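Local coordinates for protein haloacid dehalogenase (Pseudomonas aeruginosa, PDB 3UMC) that probably hydrolyses the carbon-halogen bond of L-2-haloacids, as a member of the haloacid dehalogenase-like hydrolase superfamily, at residues L33-F44 / F115-T125. Residues are numbered along the deposited sequence; the frame is centred on the assembly and turned at random.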
loop_
_atom_site.group_PDB
_atom_site.type_symbol
_atom_site.label_atom_id
_atom_site.label_comp_id
_atom_site.label_asym_id
_atom_site.label_seq_id
_atom_site.Cartn_x
_atom_site.Cartn_y
_atom_site.Cartn_z
ATOM N N LEU A 33 2.034 -14.605 -9.680
ATOM C CA LEU A 33 2.690 -14.859 -8.413
ATOM C C LEU A 33 2.025 -16.005 -7.652
ATOM O O LEU A 33 2.706 -16.663 -6.896
ATOM C CB LEU A 33 2.614 -13.586 -7.574
ATOM C CG LEU A 33 3.370 -12.307 -8.082
ATOM C CD1 LEU A 33 3.351 -11.194 -7.010
ATOM C CD2 LEU A 33 4.810 -12.559 -8.383
ATOM N N VAL A 34 0.708 -16.227 -7.825
ATOM C CA VAL A 34 -0.045 -17.232 -7.042
ATOM C C VAL A 34 -0.889 -18.101 -7.945
ATOM O O VAL A 34 -1.379 -17.685 -9.009
ATOM C CB VAL A 34 -0.974 -16.591 -5.956
ATOM C CG1 VAL A 34 -0.140 -15.808 -4.871
ATOM C CG2 VAL A 34 -2.017 -15.701 -6.615
ATOM N N ASP A 35 -1.006 -19.350 -7.549
ATOM C CA ASP A 35 -1.726 -20.367 -8.315
ATOM C C ASP A 35 -3.132 -20.419 -7.801
ATOM O O ASP A 35 -3.451 -21.202 -6.892
ATOM C CB ASP A 35 -1.027 -21.710 -8.106
ATOM C CG ASP A 35 -1.676 -22.877 -8.861
ATOM O OD1 ASP A 35 -2.687 -22.709 -9.614
ATOM O OD2 ASP A 35 -1.117 -23.962 -8.617
ATOM N N TRP A 36 -4.005 -19.630 -8.411
ATOM C CA TRP A 36 -5.368 -19.521 -7.957
ATOM C C TRP A 36 -6.128 -20.845 -8.219
ATOM O O TRP A 36 -6.902 -21.293 -7.401
ATOM C CB TRP A 36 -6.058 -18.300 -8.600
ATOM C CG TRP A 36 -5.972 -18.258 -10.039
ATOM C CD1 TRP A 36 -4.978 -17.652 -10.812
ATOM C CD2 TRP A 36 -6.874 -18.884 -10.959
ATOM N NE1 TRP A 36 -5.230 -17.866 -12.160
ATOM C CE2 TRP A 36 -6.374 -18.632 -12.275
ATOM C CE3 TRP A 36 -8.032 -19.675 -10.802
ATOM C CZ2 TRP A 36 -7.000 -19.135 -13.409
ATOM C CZ3 TRP A 36 -8.671 -20.166 -11.934
ATOM C CH2 TRP A 36 -8.149 -19.903 -13.223
ATOM N N ARG A 37 -5.887 -21.465 -9.366
ATOM C CA ARG A 37 -6.667 -22.602 -9.783
ATOM C C ARG A 37 -6.510 -23.774 -8.806
ATOM O O ARG A 37 -7.554 -24.325 -8.331
ATOM C CB ARG A 37 -6.264 -23.003 -11.193
ATOM C CG ARG A 37 -6.975 -24.214 -11.720
ATOM C CD ARG A 37 -6.716 -24.400 -13.181
ATOM N NE ARG A 37 -7.679 -25.334 -13.768
ATOM C CZ ARG A 37 -7.529 -26.654 -13.786
ATOM N NH1 ARG A 37 -6.476 -27.232 -13.244
ATOM N NH2 ARG A 37 -8.458 -27.406 -14.360
ATOM N N SER A 38 -5.262 -24.150 -8.490
ATOM C CA SER A 38 -5.030 -25.204 -7.475
ATOM C C SER A 38 -5.670 -24.879 -6.119
ATOM O O SER A 38 -6.239 -25.778 -5.437
ATOM C CB SER A 38 -3.547 -25.496 -7.187
ATOM O OG SER A 38 -2.865 -26.006 -8.310
ATOM N N SER A 39 -5.525 -23.619 -5.687
ATOM C CA SER A 39 -6.037 -23.209 -4.383
ATOM C C SER A 39 -7.561 -23.242 -4.356
ATOM O O SER A 39 -8.155 -23.590 -3.331
ATOM C CB SER A 39 -5.539 -21.801 -4.025
ATOM O OG SER A 39 -4.125 -21.811 -3.921
ATOM N N LEU A 40 -8.213 -22.840 -5.423
ATOM C CA LEU A 40 -9.634 -22.896 -5.400
ATOM C C LEU A 40 -10.055 -24.384 -5.419
ATOM O O LEU A 40 -10.910 -24.785 -4.649
ATOM C CB LEU A 40 -10.266 -22.109 -6.553
ATOM C CG LEU A 40 -10.661 -20.669 -6.178
ATOM C CD1 LEU A 40 -9.461 -19.798 -5.652
ATOM C CD2 LEU A 40 -11.308 -20.000 -7.328
ATOM N N ILE A 41 -9.463 -25.201 -6.277
ATOM C CA ILE A 41 -9.862 -26.608 -6.368
ATOM C C ILE A 41 -9.798 -27.235 -4.995
ATOM O O ILE A 41 -10.764 -27.859 -4.528
ATOM C CB ILE A 41 -8.991 -27.411 -7.361
ATOM C CG1 ILE A 41 -9.343 -26.994 -8.750
ATOM C CG2 ILE A 41 -9.216 -28.915 -7.258
ATOM C CD1 ILE A 41 -8.385 -27.483 -9.735
ATOM N N GLU A 42 -8.665 -27.038 -4.349
ATOM C CA GLU A 42 -8.430 -27.554 -3.030
ATOM C C GLU A 42 -9.504 -27.134 -2.016
ATOM O O GLU A 42 -9.906 -27.931 -1.166
ATOM C CB GLU A 42 -7.076 -27.057 -2.585
ATOM C CG GLU A 42 -6.493 -27.727 -1.346
ATOM C CD GLU A 42 -4.951 -27.791 -1.378
ATOM O OE1 GLU A 42 -4.347 -27.622 -2.489
ATOM O OE2 GLU A 42 -4.360 -28.042 -0.285
ATOM N N GLN A 43 -9.987 -25.899 -2.118
ATOM C CA GLN A 43 -10.878 -25.383 -1.128
ATOM C C GLN A 43 -12.292 -25.966 -1.383
ATOM O O GLN A 43 -13.024 -26.278 -0.454
ATOM C CB GLN A 43 -10.857 -23.844 -1.144
ATOM C CG GLN A 43 -9.634 -23.259 -0.421
ATOM C CD GLN A 43 -9.598 -21.730 -0.471
ATOM O OE1 GLN A 43 -9.880 -21.044 0.518
ATOM N NE2 GLN A 43 -9.297 -21.206 -1.615
ATOM N N PHE A 44 -12.660 -26.069 -2.647
ATOM C CA PHE A 44 -13.864 -26.782 -3.034
ATOM C C PHE A 44 -13.953 -28.238 -2.529
ATOM O O PHE A 44 -15.038 -28.660 -2.165
ATOM C CB PHE A 44 -14.055 -26.774 -4.538
ATOM C CG PHE A 44 -14.668 -25.529 -5.046
ATOM C CD1 PHE A 44 -15.958 -25.197 -4.700
ATOM C CD2 PHE A 44 -13.941 -24.651 -5.868
ATOM C CE1 PHE A 44 -16.546 -24.018 -5.158
ATOM C CE2 PHE A 44 -14.520 -23.486 -6.342
ATOM C CZ PHE A 44 -15.829 -23.165 -5.970
ATOM N N PHE A 115 -12.699 -17.682 -1.084
ATOM C CA PHE A 115 -11.717 -18.650 -1.575
ATOM C C PHE A 115 -10.558 -17.968 -2.285
ATOM O O PHE A 115 -9.424 -18.374 -2.161
ATOM C CB PHE A 115 -12.394 -19.579 -2.584
ATOM C CG PHE A 115 -13.137 -20.731 -1.963
ATOM C CD1 PHE A 115 -13.362 -20.811 -0.586
ATOM C CD2 PHE A 115 -13.615 -21.774 -2.776
ATOM C CE1 PHE A 115 -14.041 -21.900 -0.035
ATOM C CE2 PHE A 115 -14.314 -22.880 -2.204
ATOM C CZ PHE A 115 -14.501 -22.923 -0.850
ATOM N N TRP A 116 -10.899 -16.935 -3.027
ATOM C CA TRP A 116 -9.929 -16.149 -3.749
ATOM C C TRP A 116 -9.038 -15.345 -2.844
ATOM O O TRP A 116 -8.199 -14.687 -3.357
ATOM C CB TRP A 116 -10.637 -15.183 -4.619
ATOM C CG TRP A 116 -11.372 -15.792 -5.668
ATOM C CD1 TRP A 116 -12.714 -15.997 -5.704
ATOM C CD2 TRP A 116 -10.864 -16.183 -6.935
ATOM N NE1 TRP A 116 -13.073 -16.522 -6.915
ATOM C CE2 TRP A 116 -11.951 -16.655 -7.690
ATOM C CE3 TRP A 116 -9.588 -16.189 -7.507
ATOM C CZ2 TRP A 116 -11.808 -17.164 -8.990
ATOM C CZ3 TRP A 116 -9.444 -16.665 -8.811
ATOM C CH2 TRP A 116 -10.555 -17.158 -9.531
ATOM N N HIS A 117 -9.194 -15.429 -1.526
ATOM C CA HIS A 117 -8.472 -14.607 -0.606
ATOM C C HIS A 117 -7.320 -15.374 -0.013
ATOM O O HIS A 117 -6.456 -14.806 0.656
ATOM C CB HIS A 117 -9.433 -14.115 0.497
ATOM C CG HIS A 117 -10.433 -13.078 0.037
ATOM N ND1 HIS A 117 -10.625 -11.891 0.714
ATOM C CD2 HIS A 117 -11.293 -13.053 -1.005
ATOM C CE1 HIS A 117 -11.553 -11.174 0.101
ATOM N NE2 HIS A 117 -11.977 -11.853 -0.949
ATOM N N ARG A 118 -7.252 -16.677 -0.316
ATOM C CA ARG A 118 -6.224 -17.535 0.259
ATOM C C ARG A 118 -5.609 -18.292 -0.888
ATOM O O ARG A 118 -6.204 -19.265 -1.360
ATOM C CB ARG A 118 -6.872 -18.482 1.260
ATOM C CG ARG A 118 -7.355 -17.748 2.542
ATOM C CD ARG A 118 -7.923 -18.691 3.646
ATOM N NE ARG A 118 -9.124 -19.327 3.131
ATOM C CZ ARG A 118 -10.304 -18.727 2.984
ATOM N NH1 ARG A 118 -10.498 -17.457 3.344
ATOM N NH2 ARG A 118 -11.313 -19.411 2.478
ATOM N N LEU A 119 -4.451 -17.841 -1.401
ATOM C CA LEU A 119 -3.929 -18.456 -2.612
ATOM C C LEU A 119 -2.481 -18.798 -2.479
ATOM O O LEU A 119 -1.708 -17.963 -2.049
ATOM C CB LEU A 119 -4.134 -17.560 -3.844
ATOM C CG LEU A 119 -5.494 -16.967 -3.978
ATOM C CD1 LEU A 119 -5.433 -15.859 -4.927
ATOM C CD2 LEU A 119 -6.607 -18.034 -4.399
ATOM N N ARG A 120 -2.108 -19.990 -2.967
ATOM C CA ARG A 120 -0.807 -20.495 -2.799
ATOM C C ARG A 120 0.156 -19.796 -3.769
ATOM O O ARG A 120 -0.090 -19.740 -4.944
ATOM C CB ARG A 120 -0.791 -22.006 -3.060
ATOM C CG ARG A 120 0.629 -22.650 -2.980
ATOM C CD ARG A 120 0.644 -24.277 -3.223
ATOM N NE ARG A 120 -0.068 -24.902 -2.108
ATOM C CZ ARG A 120 -1.340 -25.329 -2.123
ATOM N NH1 ARG A 120 -1.868 -25.794 -0.986
ATOM N NH2 ARG A 120 -2.085 -25.317 -3.249
ATOM N N PRO A 121 1.284 -19.355 -3.258
ATOM C CA PRO A 121 2.366 -18.828 -4.096
ATOM C C PRO A 121 3.027 -19.926 -4.967
ATOM O O PRO A 121 3.208 -21.027 -4.451
ATOM C CB PRO A 121 3.358 -18.322 -3.060
ATOM C CG PRO A 121 3.124 -19.117 -1.835
ATOM C CD PRO A 121 1.681 -19.455 -1.825
ATOM N N TRP A 122 3.465 -19.627 -6.203
ATOM C CA TRP A 122 4.435 -20.532 -6.865
ATOM C C TRP A 122 5.702 -20.699 -6.040
ATOM O O TRP A 122 6.025 -19.823 -5.238
ATOM C CB TRP A 122 4.758 -20.066 -8.286
ATOM C CG TRP A 122 3.512 -19.867 -9.170
ATOM C CD1 TRP A 122 3.015 -18.689 -9.575
ATOM C CD2 TRP A 122 2.665 -20.860 -9.718
ATOM N NE1 TRP A 122 1.918 -18.859 -10.349
ATOM C CE2 TRP A 122 1.666 -20.194 -10.453
ATOM C CE3 TRP A 122 2.650 -22.259 -9.678
ATOM C CZ2 TRP A 122 0.666 -20.863 -11.134
ATOM C CZ3 TRP A 122 1.650 -22.936 -10.361
ATOM C CH2 TRP A 122 0.682 -22.231 -11.095
ATOM N N PRO A 123 6.480 -21.802 -6.251
ATOM C CA PRO A 123 7.675 -22.101 -5.442
ATOM C C PRO A 123 8.733 -21.035 -5.390
ATOM O O PRO A 123 9.496 -20.941 -4.396
ATOM C CB PRO A 123 8.275 -23.321 -6.145
ATOM C CG PRO A 123 7.050 -24.052 -6.724
ATOM C CD PRO A 123 6.145 -22.919 -7.168
ATOM N N ASP A 124 8.769 -20.192 -6.435
ATOM C CA ASP A 124 9.730 -19.133 -6.540
ATOM C C ASP A 124 9.246 -17.790 -5.988
ATOM O O ASP A 124 10.020 -16.841 -5.847
ATOM C CB ASP A 124 10.126 -18.923 -8.010
ATOM C CG ASP A 124 8.924 -18.548 -8.914
ATOM O OD1 ASP A 124 8.098 -19.427 -9.246
ATOM O OD2 ASP A 124 8.848 -17.408 -9.373
ATOM N N THR A 125 7.957 -17.657 -5.778
ATOM C CA THR A 125 7.422 -16.306 -5.605
ATOM C C THR A 125 8.020 -15.599 -4.395
ATOM O O THR A 125 8.588 -14.516 -4.515
ATOM C CB THR A 125 5.896 -16.308 -5.488
ATOM O OG1 THR A 125 5.345 -16.652 -6.754
ATOM C CG2 THR A 125 5.349 -14.915 -5.005
#
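Gln43 lies across the Phe115 ring, its CB 3.6 Å from the ring centroid near the normal, while its amide runs back over the base of the ring toward the Phe115 backbone. With CG beside the backbone N and the chain extended beyond it, Gln43 NE2 gives a nearly straight bond of 2.9 Å to Phe115 O. NE2 also binds Ser39 O, from the face opposite to Gln43 N; both acceptors lie near the amide plane, fixing its rotation. Gln43 OE1 takes a weak, bent bond from Arg118 NH2. Phe115 turns its edge into the face of Phe44, CE2 over the ring centre and the planes at 81°, a T-shaped pair. Leu40 sets CD2 over one face of Trp116, 3.3 Å from CZ2, and CD1 against Leu119 CD2. Trp36 and Trp116 run alongside each other with little ring overlap.

At the helix start, Asp35 presses CB over the six-membered ring of Trp122, the carboxylate 11° from the ring plane. CG anti to the backbone N (chi1 -180°) lets this N-cap carboxylate accept from Ser38 N and OG. Asp35 N bonds Arg120 O (2.8 Å) where 34-35 pairs antiparallel with 120-121. Ser39 OG accepts from Arg120 N at 2.9 Å and donates to Asp35 O. Leu33 O receives both Trp122 N (3.1 Å) and, on a lone pair, Thr125 OG1 (2.6 Å), whereas the Trp122 indole N-H goes to Gly31 O. Outside, Arg120 meets Glu42 through a weak, long salt bridge.

The intervening 70 residues, mostly helical, are consistent with the cap inserted into the Rossmann-like core of L-2-haloacid dehalogenases; backbone-directed bonds would align that insertion's two ends, Leu40, Leu119 and the aromatic rings pack the rest, and the peripheral ion pair probably adds little.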